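Local atomic coordinates of interphotoreceptor retinoid-binding protein (Xenopus laevis, PDB entry 1J7X), a protein that probably binds and carries retinoids in the matrix between the photoreceptors and the pigment epithelium, this chain being one functional unit of the protein. Residues 60-65 with 257-262; 97-102 with 111-116; 233-238 with 281-286. All coordinates share one frame; numbering follows the deposited sequence.

Contacts 1 and 2 lie on opposite sides of the chain's centre. Contact 1 (60-65 with 257-262) belongs to the antiparallel sheet, where strand 64-67 of the N-terminal region pairs with strand 254-265. Contacts 2 (97-102 with 111-116) and 3 (233-238 with 281-286) reach the same six-stranded mixed sheet at its two outermost strands, 100-104 and 280-281, and their centres are 18 Å apart. Contact 1 is remote from both: its centre is 32 Å from that of contact 2 and 25 Å from that of contact 3. Along the sequence contact 2 is nested inside the loop closed by contact 1, whereas contacts 1 and 3 interleave.

Contact 1 of 3, residues 60-65 with 257-262; sequences DPRLVL and TVPIIN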
ATOM      1  N   ASP A  60     -15.543   2.046   8.465  1.00 18.27           N
ATOM      2  CA  ASP A  60     -14.259   2.467   7.948  1.00 18.43           C
ATOM      3  C   ASP A  60     -13.291   2.505   9.054  1.00 17.48           C
ATOM      4  O   ASP A  60     -13.043   3.568   9.667  1.00 18.49           O
ATOM      5  CB  ASP A  60     -14.426   3.844   7.279  1.00 17.13           C
ATOM      6  CG  ASP A  60     -13.208   4.330   6.587  1.00 19.51           C
ATOM      7  OD1 ASP A  60     -12.125   3.732   6.664  1.00 21.72           O
ATOM      8  OD2 ASP A  60     -13.233   5.413   5.886  1.00 21.93           O
ATOM      9  N   PRO A  61     -12.532   1.408   9.227  1.00 17.70           N
ATOM     10  CA  PRO A  61     -11.505   1.317  10.258  1.00 19.56           C
ATOM     11  C   PRO A  61     -10.334   2.350  10.223  1.00 18.76           C
ATOM     12  O   PRO A  61      -9.618   2.487  11.212  1.00 19.50           O
ATOM     13  CB  PRO A  61     -10.913  -0.140  10.081  1.00 21.55           C
ATOM     14  CG  PRO A  61     -11.895  -0.868   9.318  1.00 21.16           C
ATOM     15  CD  PRO A  61     -12.641   0.180   8.422  1.00 19.18           C
ATOM     16  N   ARG A  62     -10.197   3.060   9.115  1.00 18.69           N
ATOM     17  CA  ARG A  62      -9.133   4.034   8.953  1.00 19.01           C
ATOM     18  C   ARG A  62      -9.390   5.304   9.796  1.00 20.94           C
ATOM     19  O   ARG A  62      -8.472   5.976  10.200  1.00 18.52           O
ATOM     20  CB  ARG A  62      -8.985   4.396   7.476  1.00 20.57           C
ATOM     21  CG  ARG A  62      -8.676   3.261   6.511  1.00 19.41           C
ATOM     22  CD  ARG A  62      -8.718   3.696   5.098  1.00 21.71           C
ATOM     23  NE  ARG A  62     -10.051   4.214   4.763  1.00 19.92           N
ATOM     24  CZ  ARG A  62     -10.308   4.930   3.718  1.00 20.74           C
ATOM     25  NH1 ARG A  62      -9.401   5.071   2.760  1.00 20.59           N
ATOM     26  NH2 ARG A  62     -11.499   5.460   3.600  1.00 19.20           N
ATOM     27  N   LEU A  63     -10.675   5.612  10.043  1.00 20.11           N
ATOM     28  CA  LEU A  63     -11.113   6.754  10.777  1.00 17.93           C
ATOM     29  C   LEU A  63     -11.154   6.314  12.193  1.00 19.11           C
ATOM     30  O   LEU A  63     -12.033   5.538  12.608  1.00 18.48           O
ATOM     31  CB  LEU A  63     -12.514   7.164  10.286  1.00 18.44           C
ATOM     32  CG  LEU A  63     -13.250   8.212  11.028  1.00 18.53           C
ATOM     33  CD1 LEU A  63     -12.377   9.468  10.970  1.00 24.70           C
ATOM     34  CD2 LEU A  63     -14.669   8.455  10.452  1.00 22.29           C
ATOM     35  N   VAL A  64     -10.242   6.834  12.994  1.00 16.33           N
ATOM     36  CA  VAL A  64     -10.184   6.475  14.375  1.00 19.45           C
ATOM     37  C   VAL A  64      -9.593   7.522  15.331  1.00 17.20           C
ATOM     38  O   VAL A  64      -8.586   8.190  15.017  1.00 15.66           O
ATOM     39  CB  VAL A  64      -9.385   5.133  14.565  1.00 21.31           C
ATOM     40  CG1 VAL A  64      -8.105   5.219  13.816  1.00 24.91           C
ATOM     41  CG2 VAL A  64      -9.186   4.754  16.032  1.00 22.23           C
ATOM     42  N   LEU A  65     -10.263   7.679  16.438  1.00 20.67           N
ATOM     43  CA  LEU A  65      -9.797   8.544  17.497  1.00 21.43           C
ATOM     44  C   LEU A  65      -8.860   7.770  18.357  1.00 23.50           C
ATOM     45  O   LEU A  65      -9.158   6.637  18.780  1.00 22.86           O
ATOM     46  CB  LEU A  65     -10.911   9.069  18.375  1.00 23.14           C
ATOM     47  CG  LEU A  65     -11.753  10.229  17.783  1.00 21.33           C
ATOM     48  CD1 LEU A  65     -12.831   9.815  16.859  1.00 20.43           C
ATOM     49  CD2 LEU A  65     -12.473  11.063  18.946  1.00 26.94           C
ATOM     50  N   THR A 257      -7.296  10.224  13.349  1.00 18.38           N
ATOM     51  CA  THR A 257      -6.736   9.894  12.071  1.00 20.05           C
ATOM     52  C   THR A 257      -7.824   9.715  11.137  1.00 18.75           C
ATOM     53  O   THR A 257      -8.812   8.998  11.427  1.00 18.29           O
ATOM     54  CB  THR A 257      -5.943   8.521  12.093  1.00 22.76           C
ATOM     55  OG1 THR A 257      -4.923   8.586  13.050  1.00 25.44           O
ATOM     56  CG2 THR A 257      -5.281   8.258  10.735  1.00 21.82           C
ATOM     57  N   VAL A 258      -7.732  10.486  10.081  1.00 17.96           N
ATOM     58  CA  VAL A 258      -8.763  10.532   9.065  1.00 20.93           C
ATOM     59  C   VAL A 258      -8.306  10.178   7.673  1.00 20.54           C
ATOM     60  O   VAL A 258      -7.333  10.747   7.161  1.00 20.95           O
ATOM     61  CB  VAL A 258      -9.402  11.966   9.026  1.00 19.06           C
ATOM     62  CG1 VAL A 258     -10.476  12.009   8.001  1.00 20.20           C
ATOM     63  CG2 VAL A 258      -9.917  12.331  10.382  1.00 20.28           C
ATOM     64  N   PRO A 259      -8.954   9.198   7.029  1.00 21.30           N
ATOM     65  CA  PRO A 259      -8.552   8.898   5.674  1.00 21.88           C
ATOM     66  C   PRO A 259      -8.962  10.005   4.759  1.00 24.69           C
ATOM     67  O   PRO A 259     -10.091  10.345   4.797  1.00 25.08           O
ATOM     68  CB  PRO A 259      -9.291   7.601   5.365  1.00 21.38           C
ATOM     69  CG  PRO A 259     -10.538   7.701   6.255  1.00 21.42           C
ATOM     70  CD  PRO A 259     -10.007   8.278   7.496  1.00 22.00           C
ATOM     71  N   ILE A 260      -8.019  10.643   4.078  1.00 24.92           N
ATOM     72  CA  ILE A 260      -8.333  11.732   3.164  1.00 24.46           C
ATOM     73  C   ILE A 260      -8.361  11.242   1.742  1.00 27.09           C
ATOM     74  O   ILE A 260      -8.790  11.928   0.844  1.00 26.81           O
ATOM     75  CB  ILE A 260      -7.310  12.846   3.281  1.00 25.45           C
ATOM     76  CG1 ILE A 260      -5.914  12.307   2.799  1.00 28.68           C
ATOM     77  CG2 ILE A 260      -7.176  13.389   4.716  1.00 22.42           C
ATOM     78  CD1 ILE A 260      -4.853  13.391   2.696  1.00 35.94           C
ATOM     79  N   ILE A 261      -7.957   9.995   1.501  1.00 25.27           N
ATOM     80  CA  ILE A 261      -7.962   9.492   0.179  1.00 24.17           C
ATOM     81  C   ILE A 261      -8.668   8.198   0.085  1.00 25.00           C
ATOM     82  O   ILE A 261      -8.468   7.303   0.969  1.00 23.62           O
ATOM     83  CB  ILE A 261      -6.451   9.253  -0.201  1.00 25.34           C
ATOM     84  CG1 ILE A 261      -5.773  10.554  -0.556  1.00 29.96           C
ATOM     85  CG2 ILE A 261      -6.344   8.291  -1.341  1.00 27.93           C
ATOM     86  CD1 ILE A 261      -4.281  10.510  -0.615  1.00 32.08           C
ATOM     87  N   ASN A 262      -9.389   7.968  -0.979  1.00 25.59           N
ATOM     88  CA  ASN A 262     -10.016   6.688  -1.225  1.00 23.69           C
ATOM     89  C   ASN A 262      -9.273   6.083  -2.388  1.00 23.30           C
ATOM     90  O   ASN A 262      -8.846   6.831  -3.323  1.00 25.33           O
ATOM     91  CB  ASN A 262     -11.548   6.819  -1.537  1.00 23.73           C
ATOM     92  CG  ASN A 262     -12.395   6.586  -0.281  1.00 25.57           C
ATOM     93  OD1 ASN A 262     -11.895   5.934   0.699  1.00 22.64           O
ATOM     94  ND2 ASN A 262     -13.523   7.234  -0.188  1.00 26.36           N
TER
HETATM   95  O   HOH W   1      -5.994   9.032  16.117  1.00 40.66           O
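Arg-62 leaves the backbone with CG anti to its own carbonyl carbon, and its CB already meets the ring of Pro-259, 3.8 Å from Pro-259 CB. The chain runs on across the proline obliquely and bends at chi3 (-60°), which folds the guanidinium back over the ring: CD and NE pass close to Pro-259 CB, and Arg-62 CZ sits 3.3 Å from that atom, which lies over the centre of one guanidinium face. The edge does the polar work. NE and NH2 take Asp-60 side-on, one oxygen each; NE to Asp-60 OD1 is 2.9 Å and almost straight (174°), on the syn lone pair. OD1 also accepts from Arg-62 N, making an Asx turn inside the type I turn 60-63, while OD2 has Tyr-19 OH as a further partner. At the far edge Arg-62 NH2 reaches Asn-262 OD1 at 3.0 Å, guanidinium and amide nearly coplanar, and NH1 adds weak bonds to Ile-261 O and Asn-262 OD1.

This turn delivers strand 64-67 to the antiparallel sheet, where Val-64 and Thr-257 form a hydrogen-bonded pair: Val-64 N to Thr-257 O is 3.0 Å, and Thr-257 N returns a bond to Val-64 O. Water 1 donates to Val-64 O as well. Beside the pair, Leu-63 CD1 lies 3.8 Å from Val-258 CG2, the two side chains pointing alike toward helix 2-18.

Contact 2 of 3, residues 97-102 with 111-116; sequences TVFKVS and LRFDQF
Segments 97-102 and 111-116 pair antiparallel, the touching parts 98-101 and 111-114 running 158° apart end to end, with Lys-100 and Arg-112 as the hydrogen-bonded pair and Val-101 and Leu-111 as the non-hydrogen-bonded pair next to it. Lys-100 N gives to Arg-112 O at 2.8 Å, nearly along the C=O axis, and Arg-112 N answers to Lys-100 O over the same length. Just before the pairing, where helix 88-98 ends, water 2 takes over: it donates to Val-98 O and accepts from Asp-114 N.

The aromatic side chains come next. Phe-99 and Phe-113 lie side by side and point the same way, their planes 48° apart, an oblique pair. Phe-99 brings CD1 to 3.6 Å from Phe-113 CB and sets CE1 over one face of the Phe-113 ring, offset toward its rim. Phe-113 takes the crowded position, CG between the backbone N and the carbonyl carbon (chi1 58°), and its CB also comes 3.3 Å from Val-98 O. From there its ring runs on toward Leu-161 and the ring of Phe-116. Val-98 CG1 rests over a face of the Phe-99 ring. On the same side, Val-101 CG2 is 4.0 Å from Leu-111 CD1, and helix 119-137 lies against Phe-99, Val-101 and Leu-111.

The other face carries charge. Arg-112, extended from CG to NE, holds Asp-114 side-on, NE to OD1 and NH2 to OD2, each oxygen using its syn lone pair; Arg-112 NE to Asp-114 OD1 is 3.0 Å. Lys-100 instead bends at its end and gives a weak bond to Ser-102 OG.

Strands 100-104 and 108-112 follow each other in the chain and form a beta hairpin at the edge of the mixed sheet, one face apolar against the helix, the other polar.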
ATOM      1  N   THR A  97      23.011  -4.224  -5.111  1.00 20.47           N
ATOM      2  CA  THR A  97      22.750  -4.516  -3.701  1.00 22.13           C
ATOM      3  C   THR A  97      21.296  -4.214  -3.273  1.00 19.41           C
ATOM      4  O   THR A  97      20.826  -4.730  -2.291  1.00 20.77           O
ATOM      5  CB  THR A  97      23.677  -3.759  -2.755  1.00 24.59           C
ATOM      6  OG1 THR A  97      23.631  -2.403  -3.001  1.00 28.48           O
ATOM      7  CG2 THR A  97      25.128  -4.084  -2.933  1.00 26.83           C
ATOM      8  N   VAL A  98      20.599  -3.365  -4.014  1.00 19.17           N
ATOM      9  CA  VAL A  98      19.201  -3.056  -3.751  1.00 19.72           C
ATOM     10  C   VAL A  98      18.321  -4.201  -4.181  1.00 19.93           C
ATOM     11  O   VAL A  98      17.317  -4.527  -3.520  1.00 20.49           O
ATOM     12  CB  VAL A  98      18.722  -1.779  -4.457  1.00 19.31           C
ATOM     13  CG1 VAL A  98      17.203  -1.662  -4.418  1.00 18.20           C
ATOM     14  CG2 VAL A  98      19.389  -0.590  -3.900  1.00 21.13           C
ATOM     15  N   PHE A  99      18.641  -4.814  -5.298  1.00 20.14           N
ATOM     16  CA  PHE A  99      17.830  -5.943  -5.863  1.00 21.06           C
ATOM     17  C   PHE A  99      18.586  -7.229  -5.859  1.00 25.43           C
ATOM     18  O   PHE A  99      19.623  -7.299  -6.517  1.00 29.89           O
ATOM     19  CB  PHE A  99      17.393  -5.646  -7.268  1.00 19.62           C
ATOM     20  CG  PHE A  99      16.642  -4.362  -7.453  1.00 20.34           C
ATOM     21  CD1 PHE A  99      15.242  -4.333  -7.279  1.00 19.01           C
ATOM     22  CD2 PHE A  99      17.244  -3.177  -7.709  1.00 19.98           C
ATOM     23  CE1 PHE A  99      14.618  -3.192  -7.404  1.00 20.95           C
ATOM     24  CE2 PHE A  99      16.606  -2.042  -7.882  1.00 22.21           C
ATOM     25  CZ  PHE A  99      15.229  -2.038  -7.787  1.00 24.74           C
ATOM     26  N   LYS A 100      18.107  -8.258  -5.158  1.00 22.69           N
ATOM     27  CA  LYS A 100      18.687  -9.593  -5.122  1.00 21.93           C
ATOM     28  C   LYS A 100      17.912 -10.474  -6.079  1.00 20.15           C
ATOM     29  O   LYS A 100      16.685 -10.664  -5.914  1.00 17.63           O
ATOM     30  CB  LYS A 100      18.622 -10.144  -3.714  1.00 24.19           C
ATOM     31  CG  LYS A 100      18.988 -11.638  -3.564  1.00 29.86           C
ATOM     32  CD  LYS A 100      18.723 -12.121  -2.115  1.00 38.51           C
ATOM     33  CE  LYS A 100      19.303 -13.457  -1.825  1.00 44.22           C
ATOM     34  NZ  LYS A 100      18.755 -14.555  -2.630  1.00 49.62           N
ATOM     35  N   VAL A 101      18.605 -10.984  -7.088  1.00 17.14           N
ATOM     36  CA  VAL A 101      17.996 -11.796  -8.074  1.00 18.67           C
ATOM     37  C   VAL A 101      18.697 -13.166  -8.148  1.00 20.98           C
ATOM     38  O   VAL A 101      19.965 -13.150  -8.280  1.00 20.31           O
ATOM     39  CB  VAL A 101      18.092 -11.145  -9.433  1.00 20.03           C
ATOM     40  CG1 VAL A 101      17.390 -11.937 -10.489  1.00 22.57           C
ATOM     41  CG2 VAL A 101      17.537  -9.732  -9.340  1.00 23.33           C
ATOM     42  N   SER A 102      17.900 -14.244  -8.089  1.00 20.95           N
ATOM     43  CA  SER A 102      18.417 -15.657  -8.158  1.00 23.19           C
ATOM     44  C   SER A 102      17.599 -16.401  -9.150  1.00 26.51           C
ATOM     45  O   SER A 102      16.389 -16.118  -9.376  1.00 24.57           O
ATOM     46  CB  SER A 102      18.296 -16.409  -6.781  1.00 21.44           C
ATOM     47  OG  SER A 102      18.835 -15.664  -5.704  1.00 34.59           O
ATOM     48  N   LEU A 111      13.180 -12.646  -7.017  1.00 16.12           N
ATOM     49  CA  LEU A 111      13.491 -11.193  -6.966  1.00 15.28           C
ATOM     50  C   LEU A 111      13.150 -10.680  -5.614  1.00 16.68           C
ATOM     51  O   LEU A 111      12.002 -10.782  -5.150  1.00 16.69           O
ATOM     52  CB  LEU A 111      12.674 -10.426  -7.995  1.00 15.78           C
ATOM     53  CG  LEU A 111      12.676  -8.940  -7.922  1.00 14.20           C
ATOM     54  CD1 LEU A 111      14.065  -8.373  -7.963  1.00 16.13           C
ATOM     55  CD2 LEU A 111      11.873  -8.431  -9.002  1.00 17.78           C
ATOM     56  N   ARG A 112      14.138 -10.184  -4.883  1.00 16.30           N
ATOM     57  CA  ARG A 112      13.929  -9.532  -3.636  1.00 16.69           C
ATOM     58  C   ARG A 112      14.429  -8.136  -3.644  1.00 18.21           C
ATOM     59  O   ARG A 112      15.539  -7.888  -4.162  1.00 19.31           O
ATOM     60  CB  ARG A 112      14.571 -10.285  -2.449  1.00 16.31           C
ATOM     61  CG  ARG A 112      14.533  -9.542  -1.134  1.00 14.64           C
ATOM     62  CD  ARG A 112      15.134 -10.312  -0.012  1.00 18.01           C
ATOM     63  NE  ARG A 112      15.306  -9.467   1.148  1.00 16.84           N
ATOM     64  CZ  ARG A 112      15.904  -9.853   2.233  1.00 22.04           C
ATOM     65  NH1 ARG A 112      16.434 -11.103   2.296  1.00 25.90           N
ATOM     66  NH2 ARG A 112      16.049  -9.006   3.256  1.00 23.35           N
ATOM     67  N   PHE A 113      13.635  -7.184  -3.033  1.00 17.74           N
ATOM     68  CA  PHE A 113      14.073  -5.839  -2.786  1.00 15.06           C
ATOM     69  C   PHE A 113      13.242  -5.358  -1.583  1.00 15.27           C
ATOM     70  O   PHE A 113      12.129  -5.844  -1.426  1.00 15.11           O
ATOM     71  CB  PHE A 113      14.038  -4.900  -3.976  1.00 15.51           C
ATOM     72  CG  PHE A 113      12.673  -4.735  -4.613  1.00 14.27           C
ATOM     73  CD1 PHE A 113      12.116  -5.755  -5.355  1.00 16.38           C
ATOM     74  CD2 PHE A 113      11.952  -3.586  -4.382  1.00 16.14           C
ATOM     75  CE1 PHE A 113      10.924  -5.594  -5.902  1.00 17.39           C
ATOM     76  CE2 PHE A 113      10.761  -3.440  -5.008  1.00 15.27           C
ATOM     77  CZ  PHE A 113      10.247  -4.420  -5.717  1.00 18.93           C
ATOM     78  N   ASP A 114      13.799  -4.513  -0.738  1.00 13.70           N
ATOM     79  CA  ASP A 114      13.221  -4.206   0.532  1.00 17.82           C
ATOM     80  C   ASP A 114      12.727  -2.730   0.772  1.00 16.99           C
ATOM     81  O   ASP A 114      12.443  -2.345   1.925  1.00 16.52           O
ATOM     82  CB  ASP A 114      14.181  -4.526   1.609  1.00 18.57           C
ATOM     83  CG  ASP A 114      14.590  -5.954   1.662  1.00 18.47           C
ATOM     84  OD1 ASP A 114      14.007  -6.821   1.028  1.00 17.99           O
ATOM     85  OD2 ASP A 114      15.596  -6.274   2.358  1.00 20.17           O
ATOM     86  N   GLN A 115      12.713  -1.954  -0.310  1.00 17.74           N
ATOM     87  CA  GLN A 115      12.181  -0.621  -0.257  1.00 15.89           C
ATOM     88  C   GLN A 115      11.641  -0.250  -1.634  1.00 17.11           C
ATOM     89  O   GLN A 115      11.977  -0.916  -2.561  1.00 16.52           O
ATOM     90  CB  GLN A 115      13.281   0.330   0.198  1.00 19.82           C
ATOM     91  CG  GLN A 115      14.393   0.472  -0.702  1.00 25.34           C
ATOM     92  CD  GLN A 115      15.355   1.529  -0.240  1.00 33.06           C
ATOM     93  OE1 GLN A 115      16.239   1.236   0.637  1.00 37.32           O
ATOM     94  NE2 GLN A 115      15.309   2.691  -0.901  1.00 30.54           N
ATOM     95  N   PHE A 116      10.845   0.804  -1.724  1.00 16.49           N
ATOM     96  CA  PHE A 116      10.320   1.363  -2.972  1.00 16.47           C
ATOM     97  C   PHE A 116      10.858   2.825  -2.931  1.00 22.42           C
ATOM     98  O   PHE A 116      10.463   3.617  -2.145  1.00 24.91           O
ATOM     99  CB  PHE A 116       8.805   1.334  -2.998  1.00 16.80           C
ATOM    100  CG  PHE A 116       8.257   0.066  -3.550  1.00 13.61           C
ATOM    101  CD1 PHE A 116       8.170  -1.037  -2.759  1.00 13.05           C
ATOM    102  CD2 PHE A 116       7.776   0.023  -4.860  1.00 17.20           C
ATOM    103  CE1 PHE A 116       7.724  -2.193  -3.314  1.00 16.73           C
ATOM    104  CE2 PHE A 116       7.268  -1.124  -5.391  1.00 17.47           C
ATOM    105  CZ  PHE A 116       7.233  -2.225  -4.615  1.00 16.26           C
TER
HETATM  106  O   HOH W   2      16.380  -3.281  -1.100  1.00 21.83           O

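Contact 3 of 3, residues 233-238 with 281-286; sequences IGEITS and IVLADE
Two hydrogen bonds join segments 233-238 and 281-286. Val-282 N gives to Gly-234 O at 3.0 Å, approaching from above the carbonyl plane, and Ala-284 N gives to Glu-235 OE2 at 2.9 Å, from well above the carboxylate plane, 57° out of it. The first belongs to a parallel bridge, Gly-234 with Ile-281, through which short strand 280-281 is added beside strand 231-234 as the last strand of the six-stranded mixed sheet. This sheet is consistent with the beta-beta-alpha spiral of the ClpP/crotonase clan, to which peptidase family S41 belongs. Gly-234 also bonds Ala-280, so the short strand is held on both sides of Ile-281. The second bond is made by a side chain, just past the end of the pairing, where the chain turns toward helix 287-296.

Glu-235 starts with CG anti to its carbonyl carbon and stays extended beyond it, which carries the carboxylate along the 282-284 backbone. CG passes Val-282 O, and OE2 reaches the Ala-284 amide while also touching its methyl. The other oxygen, OE1, accepts from His-211 N, so the carboxylate bridges two backbone amides; these would be expected to favour its charged form.

Gly-234 has phi 138° and psi -144°, angles at which a CB would jam against the carbonyl oxygen of Ile-233. Its own carbonyl oxygen is crowded: Gly-234 O lies 2.9 Å from Val-282 O, two acceptors with no bond between them. Separately, Ile-281 CA makes a weak, favourable CA-H...O contact to Gly-234 O at 3.3 Å.

Farther out the contact is apolar. Ile-233 and Val-282 lie side by side, pointing the same way, with helix 287-296 against Ile-233. Val-282 puts CG2 between its backbone N and carbonyl carbon, and that methyl lies 4.0 Å from Ile-233 CG2.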
ATOM      1  N   ILE A 233       1.165 -14.547  -1.312  1.00 18.87           N
ATOM      2  CA  ILE A 233       1.454 -15.630  -0.331  1.00 19.11           C
ATOM      3  C   ILE A 233       2.170 -15.096   0.887  1.00 19.48           C
ATOM      4  O   ILE A 233       3.182 -14.386   0.783  1.00 17.59           O
ATOM      5  CB  ILE A 233       2.308 -16.726  -1.002  1.00 17.29           C
ATOM      6  CG1 ILE A 233       1.629 -17.158  -2.261  1.00 20.65           C
ATOM      7  CG2 ILE A 233       2.625 -17.884   0.004  1.00 20.84           C
ATOM      8  CD1 ILE A 233       2.559 -18.073  -3.093  1.00 23.83           C
ATOM      9  N   GLY A 234       1.620 -15.426   2.086  1.00 16.26           N
ATOM     10  CA  GLY A 234       2.313 -15.040   3.290  1.00 15.76           C
ATOM     11  C   GLY A 234       1.353 -14.518   4.334  1.00 18.01           C
ATOM     12  O   GLY A 234       0.295 -15.100   4.483  1.00 16.51           O
ATOM     13  N   GLU A 235       1.798 -13.517   5.077  1.00 16.95           N
ATOM     14  CA  GLU A 235       1.014 -12.960   6.166  1.00 17.48           C
ATOM     15  C   GLU A 235       0.191 -11.740   5.695  1.00 19.49           C
ATOM     16  O   GLU A 235       0.538 -11.030   4.769  1.00 17.07           O
ATOM     17  CB  GLU A 235       1.882 -12.558   7.296  1.00 19.81           C
ATOM     18  CG  GLU A 235       2.742 -13.718   7.837  1.00 22.68           C
ATOM     19  CD  GLU A 235       3.789 -13.269   8.794  1.00 22.98           C
ATOM     20  OE1 GLU A 235       4.200 -12.060   8.811  1.00 24.08           O
ATOM     21  OE2 GLU A 235       4.368 -14.158   9.502  1.00 21.07           O
ATOM     22  N   ILE A 236      -0.817 -11.390   6.483  1.00 17.39           N
ATOM     23  CA  ILE A 236      -1.558 -10.161   6.238  1.00 16.62           C
ATOM     24  C   ILE A 236      -0.552  -9.032   6.533  1.00 17.73           C
ATOM     25  O   ILE A 236       0.248  -9.093   7.500  1.00 20.20           O
ATOM     26  CB  ILE A 236      -2.762 -10.052   7.227  1.00 16.19           C
ATOM     27  CG1 ILE A 236      -3.742 -11.103   6.887  1.00 19.55           C
ATOM     28  CG2 ILE A 236      -3.363  -8.736   7.176  1.00 14.95           C
ATOM     29  CD1 ILE A 236      -4.739 -11.414   8.046  1.00 15.90           C
ATOM     30  N   THR A 237      -0.531  -8.031   5.687  1.00 16.84           N
ATOM     31  CA  THR A 237       0.475  -6.984   5.782  1.00 18.11           C
ATOM     32  C   THR A 237       0.227  -5.960   6.880  1.00 17.44           C
ATOM     33  O   THR A 237      -0.807  -6.051   7.556  1.00 22.21           O
ATOM     34  CB  THR A 237       0.702  -6.337   4.420  1.00 17.62           C
ATOM     35  OG1 THR A 237      -0.443  -5.652   3.968  1.00 17.18           O
ATOM     36  CG2 THR A 237       1.024  -7.445   3.321  1.00 21.83           C
ATOM     37  N   SER A 238       1.131  -4.998   7.024  1.00 20.12           N
ATOM     38  CA  SER A 238       1.125  -4.107   8.152  1.00 19.74           C
ATOM     39  C   SER A 238      -0.060  -3.189   8.248  1.00 21.59           C
ATOM     40  O   SER A 238      -0.339  -2.799   9.302  1.00 22.91           O
ATOM     41  CB  SER A 238       2.427  -3.270   8.171  1.00 23.29           C
ATOM     42  OG  SER A 238       2.420  -2.329   7.157  1.00 22.21           O
ATOM     43  N   ILE A 281      -2.537 -17.792   2.871  1.00 17.82           N
ATOM     44  CA  ILE A 281      -2.111 -17.341   4.129  1.00 17.30           C
ATOM     45  C   ILE A 281      -1.248 -18.361   4.806  1.00 20.46           C
ATOM     46  O   ILE A 281      -1.737 -19.490   5.031  1.00 24.10           O
ATOM     47  CB  ILE A 281      -3.297 -16.941   5.020  1.00 17.41           C
ATOM     48  CG1 ILE A 281      -4.031 -15.726   4.438  1.00 17.34           C
ATOM     49  CG2 ILE A 281      -2.826 -16.601   6.344  1.00 18.32           C
ATOM     50  CD1 ILE A 281      -5.288 -15.283   5.179  1.00 22.74           C
ATOM     51  N   VAL A 282      -0.015 -18.004   5.088  1.00 21.22           N
ATOM     52  CA  VAL A 282       0.966 -18.810   5.818  1.00 21.96           C
ATOM     53  C   VAL A 282       1.845 -17.889   6.575  1.00 21.24           C
ATOM     54  O   VAL A 282       1.923 -16.674   6.362  1.00 20.44           O
ATOM     55  CB  VAL A 282       1.794 -19.735   4.904  1.00 24.42           C
ATOM     56  CG1 VAL A 282       0.930 -20.595   4.109  1.00 22.97           C
ATOM     57  CG2 VAL A 282       2.575 -18.939   3.911  1.00 27.85           C
ATOM     58  N   LEU A 283       2.574 -18.422   7.575  1.00 22.18           N
ATOM     59  CA  LEU A 283       3.501 -17.568   8.313  1.00 21.75           C
ATOM     60  C   LEU A 283       4.658 -17.198   7.287  1.00 19.94           C
ATOM     61  O   LEU A 283       4.935 -17.948   6.332  1.00 19.73           O
ATOM     62  CB  LEU A 283       4.119 -18.339   9.511  1.00 22.40           C
ATOM     63  CG  LEU A 283       3.371 -18.160  10.861  1.00 28.20           C
ATOM     64  CD1 LEU A 283       2.017 -18.498  10.653  1.00 31.91           C
ATOM     65  CD2 LEU A 283       3.944 -19.136  11.946  1.00 37.15           C
ATOM     66  N   ALA A 284       5.251 -16.058   7.535  1.00 20.46           N
ATOM     67  CA  ALA A 284       6.278 -15.480   6.605  1.00 20.96           C
ATOM     68  C   ALA A 284       7.399 -16.462   6.269  1.00 22.47           C
ATOM     69  O   ALA A 284       7.708 -16.649   5.132  1.00 22.38           O
ATOM     70  CB  ALA A 284       6.829 -14.244   7.207  1.00 21.89           C
ATOM     71  N   ASP A 285       7.858 -17.212   7.253  1.00 24.39           N
ATOM     72  CA  ASP A 285       8.909 -18.220   7.012  1.00 26.36           C
ATOM     73  C   ASP A 285       8.499 -19.336   6.092  1.00 25.95           C
ATOM     74  O   ASP A 285       9.344 -20.058   5.552  1.00 30.68           O
ATOM     75  CB  ASP A 285       9.378 -18.813   8.309  1.00 26.96           C
ATOM     76  CG  ASP A 285       9.959 -17.857   9.213  1.00 36.06           C
ATOM     77  OD1 ASP A 285      10.664 -16.939   8.764  1.00 49.16           O
ATOM     78  OD2 ASP A 285       9.781 -17.946  10.472  1.00 46.29           O
ATOM     79  N   GLU A 286       7.232 -19.554   5.896  1.00 22.66           N
ATOM     80  CA  GLU A 286       6.739 -20.622   5.027  1.00 24.74           C
ATOM     81  C   GLU A 286       6.347 -20.208   3.646  1.00 22.10           C
ATOM     82  O   GLU A 286       6.010 -21.048   2.822  1.00 23.00           O
ATOM     83  CB  GLU A 286       5.478 -21.258   5.754  1.00 27.60           C
ATOM     84  CG  GLU A 286       5.715 -21.537   7.256  1.00 34.52           C
ATOM     85  CD  GLU A 286       4.434 -22.133   7.980  1.00 45.67           C
ATOM     86  OE1 GLU A 286       4.426 -22.417   9.216  1.00 51.71           O
ATOM     87  OE2 GLU A 286       3.385 -22.304   7.313  1.00 52.71           O
TER